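Local coordinates for protein monovalent Na+/H+ antiporter subunit A (Dietzia sp. DQ12-45-1b, PDB 7D3U) that forms part of the Mrp membrane complex and probably exchanges sodium ions for protons across the cell membrane, at residues Ala8-Gly12 / Ala113-Gly117; Ile47-Ala53 / Leu65-Pro71. All coordinates share one frame; numbering follows the deposited sequence.

Interaction 1: residues Ala8-Gly12 / Ala113-Gly117; sequences AVAFG and ASMLG. With LMT (dodecyl-beta-D-maltoside), chain C.
The methyl group of Ala-113 sits over the ring of Phe-11, the central contact in the antiparallel packing of helix 2-23 against helix 102-119, the latter predicted to span the membrane. Their local axes approach to 9.2 Å with 163° between their N-to-C directions, and Ala-10 and Ala-113 face each other with CA atoms 5.2 Å apart. Ala-113 CB stands 3.6 Å from the centroid of the Phe-11 ring and only 2° off its normal, a CH-pi contact centred on one face; accordingly CB is almost equally far from all six ring carbons. The same methyl lies 3.6 Å from Ala-10 O, so it fills the angle between the ring and the backbone of helix 2-23. One turn further along helix 102-119, Leu-116 reaches back across the gap: with CG anti to the backbone N (chi1 -164°), its CD2 branch meets Ala-10 CB at 3.6 Å.

Neighbouring helices complete the packing. Leu-39 of helix 29-45 touches both Ala-10 and Leu-116, while Thr-77 and Leu-81 of helix 71-94 cover Leu-116 further. The hydroxyl of Ser-114 is hydrogen-bonded to Leu-110 O within its own helix. The end of a dodecyl-maltoside tail approaches the ring obliquely and reaches Gly-117: C11 lies 3.9 Å from Phe-11 CE2, and the terminal C12 lies 3.6 Å from Gly-117 CA.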
loop_
_atom_site.group_PDB
_atom_site.type_symbol
_atom_site.label_atom_id
_atom_site.label_comp_id
_atom_site.label_asym_id
_atom_site.label_seq_id
_atom_site.Cartn_x
_atom_site.Cartn_y
_atom_site.Cartn_z
ATOM N N ALA B 8 -34.381 -21.881 14.587
ATOM C CA ALA B 8 -34.157 -20.658 15.345
ATOM C C ALA B 8 -34.232 -20.918 16.842
ATOM O O ALA B 8 -33.499 -20.303 17.620
ATOM C CB ALA B 8 -35.169 -19.590 14.934
ATOM N N VAL B 9 -35.102 -21.834 17.264
ATOM C CA VAL B 9 -35.178 -22.187 18.677
ATOM C C VAL B 9 -33.942 -22.972 19.096
ATOM O O VAL B 9 -33.426 -22.800 20.207
ATOM C CB VAL B 9 -36.475 -22.964 18.962
ATOM C CG1 VAL B 9 -36.390 -23.689 20.293
ATOM C CG2 VAL B 9 -37.664 -22.023 18.944
ATOM N N ALA B 10 -33.441 -23.837 18.212
ATOM C CA ALA B 10 -32.205 -24.557 18.505
ATOM C C ALA B 10 -31.041 -23.596 18.698
ATOM O O ALA B 10 -30.154 -23.838 19.524
ATOM C CB ALA B 10 -31.895 -25.551 17.389
ATOM N N PHE B 11 -31.025 -22.499 17.940
ATOM C CA PHE B 11 -29.970 -21.506 18.123
ATOM C C PHE B 11 -30.225 -20.611 19.331
ATOM O O PHE B 11 -29.276 -20.186 20.001
ATOM C CB PHE B 11 -29.812 -20.663 16.860
ATOM C CG PHE B 11 -28.796 -21.204 15.899
ATOM C CD1 PHE B 11 -27.449 -20.951 16.083
ATOM C CD2 PHE B 11 -29.186 -21.975 14.820
ATOM C CE1 PHE B 11 -26.512 -21.450 15.203
ATOM C CE2 PHE B 11 -28.251 -22.476 13.938
ATOM C CZ PHE B 11 -26.914 -22.214 14.131
ATOM N N GLY B 12 -31.490 -20.314 19.629
ATOM C CA GLY B 12 -31.801 -19.567 20.834
ATOM C C GLY B 12 -31.451 -20.326 22.096
ATOM O O GLY B 12 -31.153 -19.720 23.127
ATOM N N ALA B 113 -26.955 -26.994 17.476
ATOM C CA ALA B 113 -27.665 -26.136 16.534
ATOM C C ALA B 113 -27.024 -26.182 15.154
ATOM O O ALA B 113 -27.725 -26.231 14.138
ATOM C CB ALA B 113 -27.710 -24.703 17.059
ATOM N N SER B 114 -25.692 -26.182 15.097
ATOM C CA SER B 114 -25.014 -26.251 13.808
ATOM C C SER B 114 -25.223 -27.608 13.150
ATOM O O SER B 114 -25.402 -27.692 11.931
ATOM C CB SER B 114 -23.528 -25.957 13.986
ATOM O OG SER B 114 -23.324 -24.645 14.478
ATOM N N MET B 115 -25.225 -28.683 13.941
ATOM C CA MET B 115 -25.519 -29.998 13.380
ATOM C C MET B 115 -26.945 -30.063 12.856
ATOM O O MET B 115 -27.196 -30.633 11.787
ATOM C CB MET B 115 -25.291 -31.083 14.428
ATOM C CG MET B 115 -23.974 -31.792 14.285
ATOM S SD MET B 115 -23.575 -32.164 12.568
ATOM C CE MET B 115 -24.566 -33.628 12.295
ATOM N N LEU B 116 -27.893 -29.492 13.600
ATOM C CA LEU B 116 -29.275 -29.438 13.139
ATOM C C LEU B 116 -29.380 -28.671 11.830
ATOM O O LEU B 116 -30.080 -29.098 10.907
ATOM C CB LEU B 116 -30.154 -28.794 14.210
ATOM C CG LEU B 116 -31.656 -28.995 14.055
ATOM C CD1 LEU B 116 -31.953 -30.463 13.935
ATOM C CD2 LEU B 116 -32.397 -28.405 15.234
ATOM N N GLY B 117 -28.686 -27.538 11.731
ATOM C CA GLY B 117 -28.669 -26.800 10.482
ATOM C C GLY B 117 -28.039 -27.573 9.343
ATOM O O GLY B 117 -28.439 -27.415 8.187
HETATM C C1B LMT C . -33.321 -8.148 4.747
HETATM C C2B LMT C . -33.394 -7.223 3.507
HETATM C C3B LMT C . -32.034 -6.561 3.176
HETATM C C4B LMT C . -30.998 -6.658 4.329
HETATM C C5B LMT C . -31.717 -6.590 5.695
HETATM C C6B LMT C . -32.133 -5.152 6.010
HETATM O O1B LMT C . -32.620 -9.327 4.432
HETATM O O2B LMT C . -33.823 -7.979 2.448
HETATM O O3B LMT C . -32.200 -5.272 2.730
HETATM O "O4'" LMT C . -30.263 -7.823 4.243
HETATM O O5B LMT C . -32.801 -7.493 5.879
HETATM O O6B LMT C . -31.657 -4.781 7.241
HETATM C "C1'" LMT C . -34.534 -12.503 6.403
HETATM C "C2'" LMT C . -34.082 -11.290 7.253
HETATM C "C3'" LMT C . -32.991 -10.439 6.540
HETATM C "C4'" LMT C . -33.020 -10.570 5.004
HETATM C "C5'" LMT C . -34.482 -10.903 4.605
HETATM C "C6'" LMT C . -34.765 -10.843 3.127
HETATM O "O1'" LMT C . -33.531 -13.429 6.338
HETATM O "O2'" LMT C . -35.177 -10.500 7.547
HETATM O "O3'" LMT C . -31.750 -10.775 7.000
HETATM O "O5'" LMT C . -34.879 -12.178 5.053
HETATM O "O6'" LMT C . -33.559 -10.610 2.519
HETATM C C1 LMT C . -33.405 -14.234 7.484
HETATM C C2 LMT C . -31.938 -14.514 7.596
HETATM C C3 LMT C . -31.521 -15.927 7.371
HETATM C C4 LMT C . -30.495 -16.268 8.416
HETATM C C5 LMT C . -29.123 -16.072 7.873
HETATM C C6 LMT C . -28.132 -16.988 8.508
HETATM C C7 LMT C . -28.531 -18.412 8.271
HETATM C C8 LMT C . -27.417 -19.297 8.699
HETATM C C9 LMT C . -27.803 -20.725 8.878
HETATM C C10 LMT C . -26.692 -21.388 9.638
HETATM C C11 LMT C . -27.114 -22.714 10.177
HETATM C C12 LMT C . -27.553 -23.629 9.090
#

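Interaction 2: residues Ile47-Ala53 / Leu65-Pro71; sequences IPVDTVA and LRLSLDP
A two-stranded antiparallel beta hairpin, strands 52-56 and 63-68, begins its pairing here. Ala-53 and Leu-67 form a hydrogen-bonded pair: Ala-53 N donates to Leu-67 O at 3.0 Å, and Leu-67 N returns a bond to Ala-53 O at 2.7 Å. Val-52 and Ser-68 make the adjoining non-hydrogen-bonded pair, their CA atoms 4.6 Å apart. Beyond it the ladder fades into a weak bond from Leu-69 N to Thr-51 O, 3.3 Å long with an angle of 138° at the hydrogen.

Side chains add to this backbone pairing. Arg-66 extends from CG to NE and lays its guanidinium against Val-52, whose CG1, anti to the backbone N (chi1 174°), lies over the centre of one face of the group. Arg-66 NE also makes a salt bridge to Asp-122, which probably steadies the guanidinium. At the open end of the hairpin, Leu-69 CD2 packs against Ile-47 CG2, the two side chains crossing at about a right angle, and Val-49 CG2 meets Pro-71 CG at 3.9 Å.

Asp-70 occupies the N-cap position before helix 71-94, and its OD1 forms a salt bridge with Arg-252. Along the chain the hairpin lies between helices 29-45 and 71-94. Helix 2-23 packs against it as well: Leu-3 touches Thr-51 and Leu-69, while Thr-4 and Leu-7 touch Leu-67.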
loop_
_atom_site.group_PDB
_atom_site.type_symbol
_atom_site.label_atom_id
_atom_site.label_comp_id
_atom_site.label_asym_id
_atom_site.label_seq_id
_atom_site.Cartn_x
_atom_site.Cartn_y
_atom_site.Cartn_z
ATOM N N ILE B 47 -44.235 -31.970 13.017
ATOM C CA ILE B 47 -43.709 -31.585 11.710
ATOM C C ILE B 47 -43.861 -32.799 10.801
ATOM O O ILE B 47 -43.368 -33.886 11.140
ATOM C CB ILE B 47 -42.246 -31.116 11.793
ATOM C CG1 ILE B 47 -42.135 -29.819 12.592
ATOM C CG2 ILE B 47 -41.677 -30.884 10.411
ATOM C CD1 ILE B 47 -40.720 -29.442 12.938
ATOM N N PRO B 48 -44.558 -32.679 9.673
ATOM C CA PRO B 48 -44.719 -33.828 8.776
ATOM C C PRO B 48 -43.385 -34.405 8.330
ATOM O O PRO B 48 -42.329 -33.777 8.438
ATOM C CB PRO B 48 -45.494 -33.242 7.593
ATOM C CG PRO B 48 -46.296 -32.150 8.199
ATOM C CD PRO B 48 -45.461 -31.573 9.316
ATOM N N VAL B 49 -43.450 -35.633 7.810
ATOM C CA VAL B 49 -42.247 -36.376 7.464
ATOM C C VAL B 49 -41.454 -35.695 6.356
ATOM O O VAL B 49 -40.260 -35.961 6.200
ATOM C CB VAL B 49 -42.631 -37.822 7.073
ATOM C CG1 VAL B 49 -43.606 -37.819 5.906
ATOM C CG2 VAL B 49 -41.398 -38.670 6.776
ATOM N N ASP B 50 -42.083 -34.809 5.582
ATOM C CA ASP B 50 -41.387 -34.103 4.502
ATOM C C ASP B 50 -41.981 -32.700 4.381
ATOM O O ASP B 50 -42.997 -32.498 3.712
ATOM C CB ASP B 50 -41.487 -34.869 3.190
ATOM C CG ASP B 50 -40.452 -34.425 2.173
ATOM O OD1 ASP B 50 -39.973 -33.275 2.266
ATOM O OD2 ASP B 50 -40.120 -35.225 1.275
ATOM N N THR B 51 -41.336 -31.735 5.033
ATOM C CA THR B 51 -41.697 -30.330 4.930
ATOM C C THR B 51 -40.500 -29.544 4.422
ATOM O O THR B 51 -39.357 -29.830 4.791
ATOM C CB THR B 51 -42.144 -29.754 6.274
ATOM O OG1 THR B 51 -41.086 -29.896 7.228
ATOM C CG2 THR B 51 -43.362 -30.485 6.780
ATOM N N VAL B 52 -40.763 -28.553 3.578
ATOM C CA VAL B 52 -39.723 -27.707 3.011
ATOM C C VAL B 52 -40.062 -26.265 3.355
ATOM O O VAL B 52 -40.958 -25.668 2.744
ATOM C CB VAL B 52 -39.589 -27.893 1.496
ATOM C CG1 VAL B 52 -38.609 -26.886 0.936
ATOM C CG2 VAL B 52 -39.144 -29.308 1.176
ATOM N N ALA B 53 -39.357 -25.709 4.332
ATOM C CA ALA B 53 -39.474 -24.303 4.683
ATOM C C ALA B 53 -38.283 -23.549 4.115
ATOM O O ALA B 53 -37.143 -24.014 4.207
ATOM C CB ALA B 53 -39.544 -24.115 6.199
ATOM N N LEU B 65 -32.317 -19.523 2.674
ATOM C CA LEU B 65 -32.267 -20.410 3.826
ATOM C C LEU B 65 -33.406 -21.410 3.705
ATOM O O LEU B 65 -34.528 -21.147 4.147
ATOM C CB LEU B 65 -32.358 -19.613 5.130
ATOM C CG LEU B 65 -32.468 -20.387 6.443
ATOM C CD1 LEU B 65 -31.250 -21.257 6.640
ATOM C CD2 LEU B 65 -32.632 -19.440 7.615
ATOM N N ARG B 66 -33.123 -22.557 3.095
ATOM C CA ARG B 66 -34.136 -23.542 2.731
ATOM C C ARG B 66 -33.852 -24.829 3.489
ATOM O O ARG B 66 -32.905 -25.552 3.160
ATOM C CB ARG B 66 -34.138 -23.778 1.223
ATOM C CG ARG B 66 -35.070 -24.875 0.750
ATOM C CD ARG B 66 -35.089 -24.927 -0.765
ATOM N NE ARG B 66 -35.550 -26.215 -1.272
ATOM C CZ ARG B 66 -36.731 -26.412 -1.843
ATOM N NH1 ARG B 66 -37.579 -25.402 -1.981
ATOM N NH2 ARG B 66 -37.067 -27.619 -2.276
ATOM N N LEU B 67 -34.663 -25.111 4.500
ATOM C CA LEU B 67 -34.510 -26.306 5.315
ATOM C C LEU B 67 -35.493 -27.373 4.859
ATOM O O LEU B 67 -36.663 -27.083 4.596
ATOM C CB LEU B 67 -34.739 -25.991 6.792
ATOM C CG LEU B 67 -34.153 -24.686 7.326
ATOM C CD1 LEU B 67 -34.442 -24.567 8.805
ATOM C CD2 LEU B 67 -32.661 -24.603 7.069
ATOM N N SER B 68 -35.012 -28.608 4.766
ATOM C CA SER B 68 -35.839 -29.746 4.406
ATOM C C SER B 68 -35.649 -30.846 5.437
ATOM O O SER B 68 -34.577 -30.983 6.028
ATOM C CB SER B 68 -35.503 -30.278 3.011
ATOM O OG SER B 68 -35.879 -31.635 2.882
ATOM N N LEU B 69 -36.699 -31.634 5.640
ATOM C CA LEU B 69 -36.719 -32.669 6.666
ATOM C C LEU B 69 -37.066 -34.017 6.047
ATOM O O LEU B 69 -37.927 -34.752 6.529
ATOM C CB LEU B 69 -37.695 -32.294 7.779
ATOM C CG LEU B 69 -37.923 -33.281 8.927
ATOM C CD1 LEU B 69 -36.642 -33.492 9.698
ATOM C CD2 LEU B 69 -39.013 -32.784 9.857
ATOM N N ASP B 70 -36.399 -34.354 4.941
ATOM C CA ASP B 70 -36.554 -35.676 4.357
ATOM C C ASP B 70 -36.188 -36.739 5.391
ATOM O O ASP B 70 -35.430 -36.468 6.325
ATOM C CB ASP B 70 -35.686 -35.808 3.105
ATOM C CG ASP B 70 -34.233 -35.478 3.364
ATOM O OD1 ASP B 70 -33.949 -34.786 4.362
ATOM O OD2 ASP B 70 -33.373 -35.906 2.566
ATOM N N PRO B 71 -36.724 -37.955 5.253
ATOM C CA PRO B 71 -36.577 -38.950 6.330
ATOM C C PRO B 71 -35.145 -39.206 6.768
ATOM O O PRO B 71 -34.921 -39.533 7.942
ATOM C CB PRO B 71 -37.214 -40.203 5.723
ATOM C CG PRO B 71 -38.217 -39.673 4.768
ATOM C CD PRO B 71 -37.586 -38.453 4.167
#

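In the fold
Interaction 2 is nested along the chain inside the loop closed by interaction 1: after segment 8-12 come segments 47-53 and 65-71, and only then 113-117. Their centres lie 15 Å apart and their nearest atoms about 5 Å, without touching. Helix 2-23 serves both, pairing with helix 102-119 in interaction 1 while its earlier residues pack against the hairpin of interaction 2. Helix 71-94 also bridges them, since it starts at Pro-71 and covers Leu-116 further along. Both contacts thus lie on the same side of the chain's centre and share helices 2-23 and 71-94.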